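Local coordinates for protein UspA1 (Moraxella catarrhalis, PDB 3PR7) that probably binds the host receptor CEACAM1 and fibronectin as a trimeric, mechanosensitive adhesin reaching out from the bacterial surface, at residues Gln88-Gly93 against Arg103-Gly108; Phe52-Asn57 against Tyr67-Gly72; Arg43-Gly48 against Glu58-Gly63; Asp21-Asn26 against Asp36-Lys41. All coordinates share one frame; numbering follows the deposited sequence.

Interaction 1: Gln88-Gly93 against Arg103-Gly108; sequences QYSTIG and RYSTIG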
loop_
_atom_site.group_PDB
_atom_site.type_symbol
_atom_site.label_atom_id
_atom_site.label_comp_id
_atom_site.label_asym_id
_atom_site.label_seq_id
_atom_site.Cartn_x
_atom_site.Cartn_y
_atom_site.Cartn_z
ATOM N N GLN A 88 13.193 -2.845 -25.058
ATOM C CA GLN A 88 11.929 -2.482 -25.694
ATOM C C GLN A 88 10.953 -1.749 -24.788
ATOM O O GLN A 88 10.707 -2.165 -23.657
ATOM C CB GLN A 88 11.251 -3.725 -26.262
ATOM C CG GLN A 88 11.977 -4.342 -27.445
ATOM C CD GLN A 88 11.362 -5.655 -27.887
ATOM O OE1 GLN A 88 10.616 -6.292 -27.138
ATOM N NE2 GLN A 88 11.678 -6.070 -29.109
ATOM N N TYR A 89 10.407 -0.654 -25.311
ATOM C CA TYR A 89 9.324 0.098 -24.675
ATOM C C TYR A 89 9.660 0.644 -23.285
ATOM O O TYR A 89 8.771 0.837 -22.453
ATOM C CB TYR A 89 8.034 -0.732 -24.646
ATOM C CG TYR A 89 7.513 -1.110 -26.019
ATOM C CD1 TYR A 89 6.857 -0.175 -26.819
ATOM C CD2 TYR A 89 7.670 -2.407 -26.514
ATOM C CE1 TYR A 89 6.370 -0.519 -28.080
ATOM C CE2 TYR A 89 7.187 -2.762 -27.774
ATOM C CZ TYR A 89 6.539 -1.811 -28.550
ATOM O OH TYR A 89 6.059 -2.149 -29.796
ATOM N N SER A 90 10.946 0.897 -23.048
ATOM C CA SER A 90 11.409 1.539 -21.820
ATOM C C SER A 90 10.916 2.968 -21.761
ATOM O O SER A 90 10.726 3.605 -22.798
ATOM C CB SER A 90 12.930 1.562 -21.777
ATOM O OG SER A 90 13.449 0.253 -21.769
ATOM N N THR A 91 10.711 3.471 -20.551
ATOM C CA THR A 91 10.324 4.859 -20.367
ATOM C C THR A 91 11.008 5.446 -19.141
ATOM O O THR A 91 10.944 4.875 -18.048
ATOM C CB THR A 91 8.797 5.017 -20.208
ATOM O OG1 THR A 91 8.122 4.312 -21.256
ATOM C CG2 THR A 91 8.401 6.484 -20.258
ATOM N N ILE A 92 11.675 6.578 -19.337
ATOM C CA ILE A 92 12.129 7.399 -18.230
ATOM C C ILE A 92 11.529 8.788 -18.408
ATOM O O ILE A 92 11.813 9.474 -19.394
ATOM C CB ILE A 92 13.667 7.473 -18.147
ATOM C CG1 ILE A 92 14.249 6.075 -17.905
ATOM C CG2 ILE A 92 14.096 8.457 -17.043
ATOM C CD1 ILE A 92 15.765 5.988 -18.028
ATOM N N GLY A 93 10.678 9.187 -17.465
ATOM C CA GLY A 93 10.040 10.499 -17.510
ATOM C C GLY A 93 11.052 11.629 -17.496
ATOM O O GLY A 93 10.917 12.608 -18.236
ATOM N N ARG A 103 12.166 -4.816 -20.308
ATOM C CA ARG A 103 11.100 -4.635 -21.283
ATOM C C ARG A 103 9.898 -3.990 -20.621
ATOM O O ARG A 103 9.479 -4.409 -19.540
ATOM C CB ARG A 103 10.665 -5.970 -21.850
ATOM C CG ARG A 103 11.417 -6.432 -23.043
ATOM C CD ARG A 103 10.691 -7.639 -23.546
ATOM N NE ARG A 103 11.586 -8.767 -23.608
ATOM C CZ ARG A 103 11.729 -9.750 -22.724
ATOM N NH1 ARG A 103 12.640 -10.662 -22.997
ATOM N NH2 ARG A 103 11.005 -9.858 -21.613
ATOM N N TYR A 104 9.339 -2.979 -21.279
ATOM C CA TYR A 104 8.179 -2.243 -20.770
ATOM C C TYR A 104 8.419 -1.658 -19.375
ATOM O O TYR A 104 7.469 -1.402 -18.637
ATOM C CB TYR A 104 6.915 -3.122 -20.745
ATOM C CG TYR A 104 6.707 -4.010 -21.954
ATOM C CD1 TYR A 104 6.070 -3.531 -23.096
ATOM C CD2 TYR A 104 7.124 -5.339 -21.943
ATOM C CE1 TYR A 104 5.870 -4.349 -24.204
ATOM C CE2 TYR A 104 6.934 -6.163 -23.043
ATOM C CZ TYR A 104 6.306 -5.663 -24.170
ATOM O OH TYR A 104 6.114 -6.480 -25.258
ATOM N N SER A 105 9.684 -1.456 -19.013
ATOM C CA SER A 105 10.012 -0.900 -17.701
ATOM C C SER A 105 9.787 0.606 -17.682
ATOM O O SER A 105 9.816 1.263 -18.727
ATOM C CB SER A 105 11.441 -1.254 -17.284
ATOM O OG SER A 105 12.389 -0.738 -18.198
ATOM N N THR A 106 9.551 1.145 -16.491
ATOM C CA THR A 106 9.157 2.539 -16.339
ATOM C C THR A 106 9.824 3.178 -15.131
ATOM O O THR A 106 9.843 2.600 -14.041
ATOM C CB THR A 106 7.628 2.663 -16.155
ATOM O OG1 THR A 106 6.955 1.857 -17.132
ATOM C CG2 THR A 106 7.172 4.110 -16.287
ATOM N N ILE A 107 10.379 4.368 -15.334
ATOM C CA ILE A 107 10.796 5.215 -14.225
ATOM C C ILE A 107 10.190 6.602 -14.416
ATOM O O ILE A 107 10.528 7.311 -15.369
ATOM C CB ILE A 107 12.328 5.310 -14.089
ATOM C CG1 ILE A 107 12.936 3.920 -13.871
ATOM C CG2 ILE A 107 12.695 6.255 -12.943
ATOM C CD1 ILE A 107 14.454 3.881 -13.934
ATOM N N GLY A 108 9.283 6.974 -13.514
ATOM C CA GLY A 108 8.608 8.268 -13.575
ATOM C C GLY A 108 9.578 9.434 -13.538
ATOM O O GLY A 108 9.450 10.386 -14.314
#
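Tyr89 and Tyr104 lie side by side with their phenol groups pointing the same way, and their ring planes differ by only 3°. The rings are slid apart, with centroids 5.4 Å from each other, so overlap is slight. Tyr89 CG is anti to its carbonyl carbon (chi1 -61°), and the approach is oblique, closest where CD2 of Tyr89 lies 3.5 Å from CE1 of Tyr104, with CB of Tyr89 also near CD1 of Tyr104. Next to them, OE1 of Gln88 rests against the aliphatic part of Arg103, 3.8 Å from its CD, while amide and guanidinium are turned 63° apart.

The parallel backbones hold these equivalent positions in register. Tyr104 N donates to Gln88 O at 2.9 Å, Thr91 N to Ser105 O at 3.0 Å in a more bent bond, then Ile107 N to Thr91 O and Gly93 N to Ile107 O, both nearly straight. Thr91 and Thr106 share one face of this ladder, Ile92 and Ile107 the other.

Further out, main-chain oxygens hold the serine hydroxyls, Thr86 and Asn87 that of Ser90, Gly102 that of Ser105. Ile92 packs inward on Ala100 and Ile107 on Ala115, whereas the threonines face Gly95 and Gly110 of the second subunit and both tyrosines its Asp96. Equivalent residues stacked from successive coils, with aliphatic groups inside and threonines and tyrosines toward the neighbouring subunit, mark the parallel beta-roll of YadA-like adhesin heads.

Interaction 2: Phe52-Asn57 against Tyr67-Gly72; sequences FNEATN and YNKAKG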
loop_
_atom_site.group_PDB
_atom_site.type_symbol
_atom_site.label_atom_id
_atom_site.label_comp_id
_atom_site.label_asym_id
_atom_site.label_seq_id
_atom_site.Cartn_x
_atom_site.Cartn_y
_atom_site.Cartn_z
ATOM N N PHE A 52 24.738 16.088 -25.834
ATOM C CA PHE A 52 25.280 14.722 -25.730
ATOM C C PHE A 52 24.244 13.616 -25.539
ATOM O O PHE A 52 24.473 12.649 -24.804
ATOM C CB PHE A 52 26.370 14.634 -24.654
ATOM C CG PHE A 52 27.734 14.976 -25.156
ATOM C CD1 PHE A 52 28.411 14.106 -26.009
ATOM C CD2 PHE A 52 28.348 16.165 -24.785
ATOM C CE1 PHE A 52 29.676 14.416 -26.487
ATOM C CE2 PHE A 52 29.615 16.488 -25.257
ATOM C CZ PHE A 52 30.280 15.609 -26.113
ATOM N N ASN A 53 23.112 13.759 -26.216
ATOM C CA ASN A 53 22.066 12.752 -26.171
ATOM C C ASN A 53 22.249 11.720 -27.284
ATOM O O ASN A 53 22.580 12.074 -28.413
ATOM C CB ASN A 53 20.685 13.414 -26.231
ATOM C CG ASN A 53 20.408 14.304 -25.023
ATOM O OD1 ASN A 53 20.618 13.901 -23.878
ATOM N ND2 ASN A 53 19.930 15.516 -25.276
ATOM N N GLU A 54 22.066 10.446 -26.945
ATOM C CA GLU A 54 22.160 9.352 -27.914
ATOM C C GLU A 54 20.824 8.636 -28.054
ATOM O O GLU A 54 20.355 7.990 -27.118
ATOM C CB GLU A 54 23.221 8.333 -27.493
ATOM C CG GLU A 54 24.641 8.642 -27.930
ATOM C CD GLU A 54 25.575 7.449 -27.755
ATOM O OE1 GLU A 54 25.655 6.898 -26.631
ATOM O OE2 GLU A 54 26.232 7.061 -28.745
ATOM N N ALA A 55 20.212 8.755 -29.226
ATOM C CA ALA A 55 19.002 8.001 -29.528
ATOM C C ALA A 55 19.271 7.049 -30.685
ATOM O O ALA A 55 19.306 7.459 -31.845
ATOM C CB ALA A 55 17.844 8.936 -29.846
ATOM N N THR A 56 19.486 5.779 -30.357
ATOM C CA THR A 56 19.736 4.752 -31.368
ATOM C C THR A 56 18.521 3.836 -31.481
ATOM O O THR A 56 17.500 4.071 -30.832
ATOM C CB THR A 56 21.019 3.924 -31.067
ATOM O OG1 THR A 56 20.752 2.950 -30.049
ATOM C CG2 THR A 56 22.173 4.830 -30.629
ATOM N N ASN A 57 18.640 2.799 -32.309
ATOM C CA ASN A 57 17.571 1.824 -32.525
ATOM C C ASN A 57 16.389 2.417 -33.288
ATOM O O ASN A 57 16.474 3.528 -33.813
ATOM C CB ASN A 57 17.110 1.217 -31.195
ATOM C CG ASN A 57 17.036 -0.291 -31.243
ATOM O OD1 ASN A 57 15.951 -0.876 -31.202
ATOM N ND2 ASN A 57 18.197 -0.933 -31.342
ATOM N N TYR A 67 23.210 14.158 -21.842
ATOM C CA TYR A 67 23.877 12.869 -21.616
ATOM C C TYR A 67 22.917 11.689 -21.450
ATOM O O TYR A 67 23.237 10.699 -20.783
ATOM C CB TYR A 67 24.839 12.963 -20.425
ATOM C CG TYR A 67 25.730 14.185 -20.465
ATOM C CD1 TYR A 67 26.942 14.166 -21.153
ATOM C CD2 TYR A 67 25.357 15.365 -19.822
ATOM C CE1 TYR A 67 27.756 15.289 -21.201
ATOM C CE2 TYR A 67 26.166 16.491 -19.862
ATOM C CZ TYR A 67 27.362 16.445 -20.551
ATOM O OH TYR A 67 28.167 17.557 -20.584
ATOM N N ASN A 68 21.746 11.801 -22.068
ATOM C CA ASN A 68 20.752 10.740 -22.027
ATOM C C ASN A 68 20.993 9.728 -23.140
ATOM O O ASN A 68 21.475 10.084 -24.215
ATOM C CB ASN A 68 19.341 11.327 -22.112
ATOM C CG ASN A 68 18.998 12.196 -20.912
ATOM O OD1 ASN A 68 19.258 11.827 -19.764
ATOM N ND2 ASN A 68 18.411 13.355 -21.174
ATOM N N LYS A 69 20.676 8.465 -22.871
ATOM C CA LYS A 69 20.860 7.402 -23.856
ATOM C C LYS A 69 19.610 6.546 -24.015
ATOM O O LYS A 69 19.260 5.759 -23.134
ATOM C CB LYS A 69 22.068 6.531 -23.505
ATOM C CG LYS A 69 23.405 7.202 -23.750
ATOM C CD LYS A 69 24.548 6.385 -23.166
ATOM C CE LYS A 69 25.890 7.036 -23.461
ATOM N NZ LYS A 69 27.041 6.247 -22.948
ATOM N N ALA A 70 18.934 6.725 -25.145
ATOM C CA ALA A 70 17.794 5.899 -25.506
ATOM C C ALA A 70 18.192 4.918 -26.600
ATOM O O ALA A 70 17.909 5.132 -27.782
ATOM C CB ALA A 70 16.619 6.760 -25.946
ATOM N N LYS A 71 18.887 3.858 -26.201
ATOM C CA LYS A 71 19.089 2.693 -27.056
ATOM C C LYS A 71 17.825 1.860 -26.869
ATOM O O LYS A 71 16.982 2.214 -26.049
ATOM C CB LYS A 71 20.331 1.910 -26.621
ATOM C CG LYS A 71 21.360 2.740 -25.856
ATOM C CD LYS A 71 22.764 2.179 -26.007
ATOM C CE LYS A 71 23.629 2.521 -24.799
ATOM N NZ LYS A 71 24.993 1.932 -24.914
ATOM N N GLY A 72 17.661 0.776 -27.616
ATOM C CA GLY A 72 16.465 -0.053 -27.441
ATOM C C GLY A 72 15.224 0.465 -28.152
ATOM O O GLY A 72 14.972 1.673 -28.207
#
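The rings of Phe52 and Tyr67 are nearly parallel, their planes 10° apart, yet they are displaced so far that they barely overlap, with 5.7 Å between centroids. The side chains cross obliquely, and the nearest approach is 3.6 Å from CB of Phe52 to CD1 of Tyr67. The row of aromatics runs on in both directions: Phe52 stacks with Tyr37, and Tyr67 meets Tyr82.

A second flat group does polar work. With CG anti to its carbonyl carbon (chi1 -64°), Asn53 takes the N-H of Asn68 on OD1 at 3.0 Å, with the donor in the carbonyl plane; ND2 is held by Gly65 O. One coil on, Asn68 OD1 receives the N-H of Asn83.

Beyond the asparagines the main chains pair in register. Glu54 N gives to Asn68 O at 2.8 Å and Ala70 N to Glu54 O, while Thr56 N reaches Ala70 O from above the carbonyl plane at 3.1 Å. On the face of Glu54 and Lys69 the two extended chains run alongside each other: OE1 of Glu54 rests 3.2 Å from CE of Lys69, and its salt bridge to NZ of Lys69 is long, 4.0 Å.

Strand 54-55 lies between strands 39-41 and 69-70. The other face of the pair, with Ala55 and Ala70, looks into the roll, where Ala55 packs on Ile47 of strand 46-47 and Ala70 on Ile62 of strand 61-62.

Interaction 3: Arg43-Gly48 against Glu58-Gly63; sequences RYSTIG and EYSTIG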
loop_
_atom_site.group_PDB
_atom_site.type_symbol
_atom_site.label_atom_id
_atom_site.label_comp_id
_atom_site.label_asym_id
_atom_site.label_seq_id
_atom_site.Cartn_x
_atom_site.Cartn_y
_atom_site.Cartn_z
ATOM N N ARG A 43 16.363 3.887 -37.232
ATOM C CA ARG A 43 15.294 4.463 -38.041
ATOM C C ARG A 43 14.230 5.140 -37.184
ATOM O O ARG A 43 13.812 4.600 -36.159
ATOM C CB ARG A 43 14.650 3.397 -38.939
ATOM C CG ARG A 43 15.476 3.033 -40.165
ATOM C CD ARG A 43 14.601 2.602 -41.341
ATOM N NE ARG A 43 14.357 1.161 -41.372
ATOM C CZ ARG A 43 13.253 0.565 -40.927
ATOM N NH1 ARG A 43 12.262 1.277 -40.401
ATOM N NH2 ARG A 43 13.140 -0.754 -41.006
ATOM N N TYR A 44 13.812 6.330 -37.611
ATOM C CA TYR A 44 12.694 7.069 -37.002
ATOM C C TYR A 44 12.923 7.516 -35.554
ATOM O O TYR A 44 11.968 7.692 -34.793
ATOM C CB TYR A 44 11.385 6.280 -37.122
ATOM C CG TYR A 44 10.989 5.969 -38.544
ATOM C CD1 TYR A 44 10.416 6.949 -39.355
ATOM C CD2 TYR A 44 11.187 4.698 -39.083
ATOM C CE1 TYR A 44 10.049 6.672 -40.668
ATOM C CE2 TYR A 44 10.823 4.410 -40.397
ATOM C CZ TYR A 44 10.256 5.404 -41.182
ATOM O OH TYR A 44 9.892 5.132 -42.482
ATOM N N SER A 45 14.185 7.705 -35.183
ATOM C CA SER A 45 14.531 8.155 -33.841
ATOM C C SER A 45 14.631 9.676 -33.784
ATOM O O SER A 45 14.863 10.324 -34.806
ATOM C CB SER A 45 15.825 7.495 -33.379
ATOM O OG SER A 45 15.639 6.096 -33.249
ATOM N N THR A 46 14.450 10.236 -32.591
ATOM C CA THR A 46 14.304 11.683 -32.421
ATOM C C THR A 46 14.988 12.207 -31.158
ATOM O O THR A 46 14.866 11.616 -30.085
ATOM C CB THR A 46 12.805 12.083 -32.357
ATOM O OG1 THR A 46 12.096 11.504 -33.459
ATOM C CG2 THR A 46 12.627 13.601 -32.378
ATOM N N ILE A 47 15.705 13.319 -31.304
ATOM C CA ILE A 47 16.217 14.083 -30.173
ATOM C C ILE A 47 15.750 15.523 -30.337
ATOM O O ILE A 47 16.072 16.172 -31.336
ATOM C CB ILE A 47 17.759 14.035 -30.081
ATOM C CG1 ILE A 47 18.234 12.597 -29.871
ATOM C CG2 ILE A 47 18.263 14.938 -28.953
ATOM C CD1 ILE A 47 19.728 12.425 -29.910
ATOM N N GLY A 48 14.985 16.012 -29.362
ATOM C CA GLY A 48 14.434 17.369 -29.405
ATOM C C GLY A 48 15.483 18.467 -29.369
ATOM O O GLY A 48 15.284 19.546 -29.926
ATOM N N GLU A 58 15.289 1.674 -33.350
ATOM C CA GLU A 58 14.108 2.119 -34.080
ATOM C C GLU A 58 13.060 2.746 -33.162
ATOM O O GLU A 58 12.723 2.192 -32.111
ATOM C CB GLU A 58 13.505 0.968 -34.890
ATOM C CG GLU A 58 14.391 0.480 -36.036
ATOM C CD GLU A 58 13.755 -0.636 -36.855
ATOM O OE1 GLU A 58 12.713 -1.186 -36.435
ATOM O OE2 GLU A 58 14.307 -0.968 -37.926
ATOM N N TYR A 59 12.567 3.913 -33.578
ATOM C CA TYR A 59 11.487 4.651 -32.904
ATOM C C TYR A 59 11.780 5.105 -31.465
ATOM O O TYR A 59 10.853 5.239 -30.659
ATOM C CB TYR A 59 10.164 3.872 -32.930
ATOM C CG TYR A 59 9.832 3.162 -34.224
ATOM C CD1 TYR A 59 9.986 1.783 -34.336
ATOM C CD2 TYR A 59 9.340 3.861 -35.325
ATOM C CE1 TYR A 59 9.673 1.115 -35.516
ATOM C CE2 TYR A 59 9.025 3.202 -36.513
ATOM C CZ TYR A 59 9.193 1.829 -36.598
ATOM O OH TYR A 59 8.883 1.167 -37.766
ATOM N N SER A 60 13.048 5.341 -31.138
ATOM C CA SER A 60 13.402 5.851 -29.809
ATOM C C SER A 60 13.215 7.368 -29.731
ATOM O O SER A 60 13.107 8.043 -30.760
ATOM C CB SER A 60 14.825 5.449 -29.425
ATOM O OG SER A 60 15.772 6.020 -30.308
ATOM N N THR A 61 13.173 7.890 -28.505
ATOM C CA THR A 61 12.819 9.287 -28.249
ATOM C C THR A 61 13.609 9.875 -27.085
ATOM O O THR A 61 13.645 9.296 -25.997
ATOM C CB THR A 61 11.314 9.416 -27.894
ATOM O OG1 THR A 61 10.518 8.722 -28.863
ATOM C CG2 THR A 61 10.880 10.881 -27.827
ATOM N N ILE A 62 14.239 11.026 -27.314
ATOM C CA ILE A 62 14.768 11.843 -26.224
ATOM C C ILE A 62 14.215 13.258 -26.352
ATOM O O ILE A 62 14.452 13.932 -27.357
ATOM C CB ILE A 62 16.319 11.859 -26.178
ATOM C CG1 ILE A 62 16.855 10.470 -25.825
ATOM C CG2 ILE A 62 16.819 12.886 -25.152
ATOM C CD1 ILE A 62 18.364 10.341 -25.895
ATOM N N GLY A 63 13.471 13.693 -25.337
ATOM C CA GLY A 63 12.902 15.040 -25.304
ATOM C C GLY A 63 13.966 16.121 -25.366
ATOM O O GLY A 63 13.909 17.005 -26.224
#
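Thr46 and Ile47 pair in parallel register with Thr61 and Ile62, and the two segments run in directions only 1° apart. Four main-chain bonds join them: Tyr59 N to Arg43 O at 2.9 Å, Thr46 N to Ser60 O at 3.2 Å, Ile62 N to Thr46 O, and Gly48 N to Ile62 O. The second is the least direct, its donor tilted from the carbonyl plane of Ser60. Neighbouring coils of a parallel beta-roll, the fold of YadA-like heads, are joined in just this way. The isoleucines lie on the inner face, CG1 of Ile47 being 4.2 Å from CB of Ile62, and the threonines look outward to the second subunit, where Ser64 OG bonds to Thr46 OG1.

Before the strands, Ser45 OG accepts a weak bond from Ser60 N at 3.4 Å and is also tied to Asn57 O; the hydroxyl of Ser60 is held by Thr56 O. Tyr44 and Tyr59 point the same way with near-parallel planes, slid until little overlap remains, and CB of Tyr44 meets CD2 of Tyr59 at 3.6 Å. Both also approach Leu51 of the second subunit. At the outer end the Arg43 chain bends at chi3 (-91°), which places NE; Glu58 OE2 lies over one face of the guanidinium, toward its rim, 3.3 Å from NH2 of Arg43, with the two planes 43° apart, a pairing of charges at which no N-H is aimed.

Interaction 4: Asp21-Asn26 against Asp36-Lys41; sequences DNNTAN and DYNKTK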
loop_
_atom_site.group_PDB
_atom_site.type_symbol
_atom_site.label_atom_id
_atom_site.label_comp_id
_atom_site.label_asym_id
_atom_site.label_seq_id
_atom_site.Cartn_x
_atom_site.Cartn_y
_atom_site.Cartn_z
ATOM N N ASP A 21 27.323 21.783 -34.958
ATOM C CA ASP A 21 28.321 21.223 -35.867
ATOM C C ASP A 21 28.626 19.754 -35.579
ATOM O O ASP A 21 29.140 19.043 -36.445
ATOM C CB ASP A 21 29.614 22.043 -35.807
ATOM C CG ASP A 21 29.533 23.337 -36.604
ATOM O OD1 ASP A 21 28.507 23.578 -37.277
ATOM O OD2 ASP A 21 30.509 24.117 -36.564
ATOM N N ASN A 22 28.302 19.307 -34.367
ATOM C CA ASN A 22 28.656 17.963 -33.917
ATOM C C ASN A 22 27.472 17.004 -33.767
ATOM O O ASN A 22 27.630 15.893 -33.256
ATOM C CB ASN A 22 29.470 18.033 -32.624
ATOM C CG ASN A 22 30.819 18.699 -32.820
ATOM O OD1 ASN A 22 31.836 18.027 -32.974
ATOM N ND2 ASN A 22 30.831 20.027 -32.822
ATOM N N ASN A 23 26.296 17.438 -34.212
ATOM C CA ASN A 23 25.131 16.564 -34.281
ATOM C C ASN A 23 25.281 15.592 -35.446
ATOM O O ASN A 23 25.443 16.015 -36.592
ATOM C CB ASN A 23 23.842 17.379 -34.424
ATOM C CG ASN A 23 23.479 18.137 -33.158
ATOM O OD1 ASN A 23 23.841 17.740 -32.051
ATOM N ND2 ASN A 23 22.747 19.232 -33.320
ATOM N N THR A 24 25.246 14.296 -35.151
ATOM C CA THR A 24 25.449 13.271 -36.178
ATOM C C THR A 24 24.247 12.347 -36.330
ATOM O O THR A 24 23.595 11.985 -35.350
ATOM C CB THR A 24 26.716 12.417 -35.915
ATOM O OG1 THR A 24 26.647 11.834 -34.608
ATOM C CG2 THR A 24 27.982 13.262 -36.033
ATOM N N ALA A 25 23.966 11.974 -37.575
ATOM C CA ALA A 25 22.910 11.022 -37.894
ATOM C C ALA A 25 23.463 9.872 -38.731
ATOM O O ALA A 25 24.249 10.085 -39.658
ATOM C CB ALA A 25 21.775 11.712 -38.620
ATOM N N ASN A 26 23.047 8.657 -38.390
ATOM C CA ASN A 26 23.503 7.451 -39.069
ATOM C C ASN A 26 22.334 6.483 -39.260
ATOM O O ASN A 26 22.210 5.482 -38.548
ATOM C CB ASN A 26 24.650 6.805 -38.276
ATOM C CG ASN A 26 25.313 5.652 -39.016
ATOM O OD1 ASN A 26 25.257 5.560 -40.243
ATOM N ND2 ASN A 26 25.954 4.764 -38.262
ATOM N N ASP A 36 23.737 20.441 -29.397
ATOM C CA ASP A 36 25.004 19.988 -29.963
ATOM C C ASP A 36 25.449 18.641 -29.395
ATOM O O ASP A 36 25.035 18.250 -28.300
ATOM C CB ASP A 36 26.093 21.048 -29.744
ATOM C CG ASP A 36 27.159 21.043 -30.837
ATOM O OD1 ASP A 36 26.990 20.338 -31.857
ATOM O OD2 ASP A 36 28.172 21.758 -30.672
ATOM N N TYR A 37 26.287 17.943 -30.166
ATOM C CA TYR A 37 26.904 16.661 -29.781
ATOM C C TYR A 37 25.914 15.508 -29.607
ATOM O O TYR A 37 26.200 14.526 -28.915
ATOM C CB TYR A 37 27.794 16.820 -28.539
ATOM C CG TYR A 37 29.020 17.663 -28.783
ATOM C CD1 TYR A 37 30.197 17.090 -29.265
ATOM C CD2 TYR A 37 29.005 19.034 -28.537
ATOM C CE1 TYR A 37 31.329 17.864 -29.494
ATOM C CE2 TYR A 37 30.130 19.818 -28.765
ATOM C CZ TYR A 37 31.287 19.225 -29.242
ATOM O OH TYR A 37 32.402 19.994 -29.467
ATOM N N ASN A 38 24.763 15.632 -30.257
ATOM C CA ASN A 38 23.735 14.605 -30.217
ATOM C C ASN A 38 23.907 13.581 -31.341
ATOM O O ASN A 38 24.139 13.948 -32.492
ATOM C CB ASN A 38 22.350 15.250 -30.275
ATOM C CG ASN A 38 22.107 16.215 -29.126
ATOM O OD1 ASN A 38 22.295 15.870 -27.961
ATOM N ND2 ASN A 38 21.684 17.427 -29.450
ATOM N N LYS A 39 23.810 12.301 -30.989
ATOM C CA LYS A 39 23.920 11.212 -31.961
ATOM C C LYS A 39 22.575 10.530 -32.167
ATOM O O LYS A 39 21.834 10.297 -31.210
ATOM C CB LYS A 39 24.927 10.153 -31.497
ATOM C CG LYS A 39 26.387 10.574 -31.459
ATOM C CD LYS A 39 27.268 9.347 -31.220
ATOM C CE LYS A 39 28.504 9.673 -30.392
ATOM N NZ LYS A 39 29.527 10.432 -31.160
ATOM N N THR A 40 22.268 10.206 -33.419
ATOM C CA THR A 40 21.121 9.359 -33.740
ATOM C C THR A 40 21.531 8.226 -34.673
ATOM O O THR A 40 22.348 8.414 -35.577
ATOM C CB THR A 40 19.964 10.144 -34.382
ATOM O OG1 THR A 40 20.477 10.984 -35.420
ATOM C CG2 THR A 40 19.246 10.999 -33.353
ATOM N N LYS A 41 20.963 7.048 -34.428
ATOM C CA LYS A 41 21.183 5.867 -35.256
ATOM C C LYS A 41 19.858 5.137 -35.442
ATOM O O LYS A 41 18.880 5.433 -34.754
ATOM C CB LYS A 41 22.203 4.930 -34.603
ATOM C CG LYS A 41 23.653 5.370 -34.729
ATOM C CD LYS A 41 24.556 4.505 -33.862
ATOM C CE LYS A 41 26.021 4.703 -34.217
ATOM N NZ LYS A 41 26.905 3.835 -33.392
#
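Asn22 meets the second segment through both backbone and side chain. Its N-H goes to Asp36 OD1 at 3.0 Å, on the syn lone pair, and that oxygen also receives a weak bond from Tyr37 N, so one carboxylate ties the turns of two coils. The amide of Asn22 lies on the ring of Tyr37 with planes 13° apart; CB sits over the face, 3.7 Å from the Tyr37 ring centroid, in a CH-pi contact.

Asn23 follows with OD1 accepting Asn38 N at 2.9 Å in the carbonyl plane, while its ND2 bonds to Gly35 O. At Thr24 the strand begins: its N donates to Asn38 O, and its carbonyl oxygen takes Thr40 N at 2.9 Å together with a weak bond from Thr40 OG1. That hydroxyl lies between its own backbone N and carbonyl carbon (chi1 47°), 3.5 Å from CB of Ala25 on the same inner face. On the outer face Thr24 OG1 touches CG of Lys39 at 3.4 Å. Asn26 closes the run, giving its N-H to Thr40 O, with its CB 4.0 Å from CG of Lys41.

Ala25 and Thr40 rest on Leu30, and Thr40 reaches Ile32, inside the roll. Asn38 in turn serves Asn53 N, so asparagines at equal places in successive coils form the repeated side-chain-to-backbone bonding of a parallel beta-roll, here at its N-terminal end.

In the fold
From the N terminus, each contact joins residues fifteen positions apart and so closes one coil of the roll. Interaction 4 closes first, then interaction 3 opens; interaction 2 starts before interaction 3 is complete, so these two cross, the segments alternating along the chain. Interaction 1 comes later, in series with the rest. Interactions 2 and 4 belong to one parallel sheet, interactions 1 and 3 to the other strand row, which faces the second subunit. Interior packing ties the two rows: CD1 of Ile47 reaches strand 39-41 and the residue before strand 54-55. Interactions 2 and 3 have centres about 8 Å apart, whereas interactions 1 and 4 are about 23 Å apart.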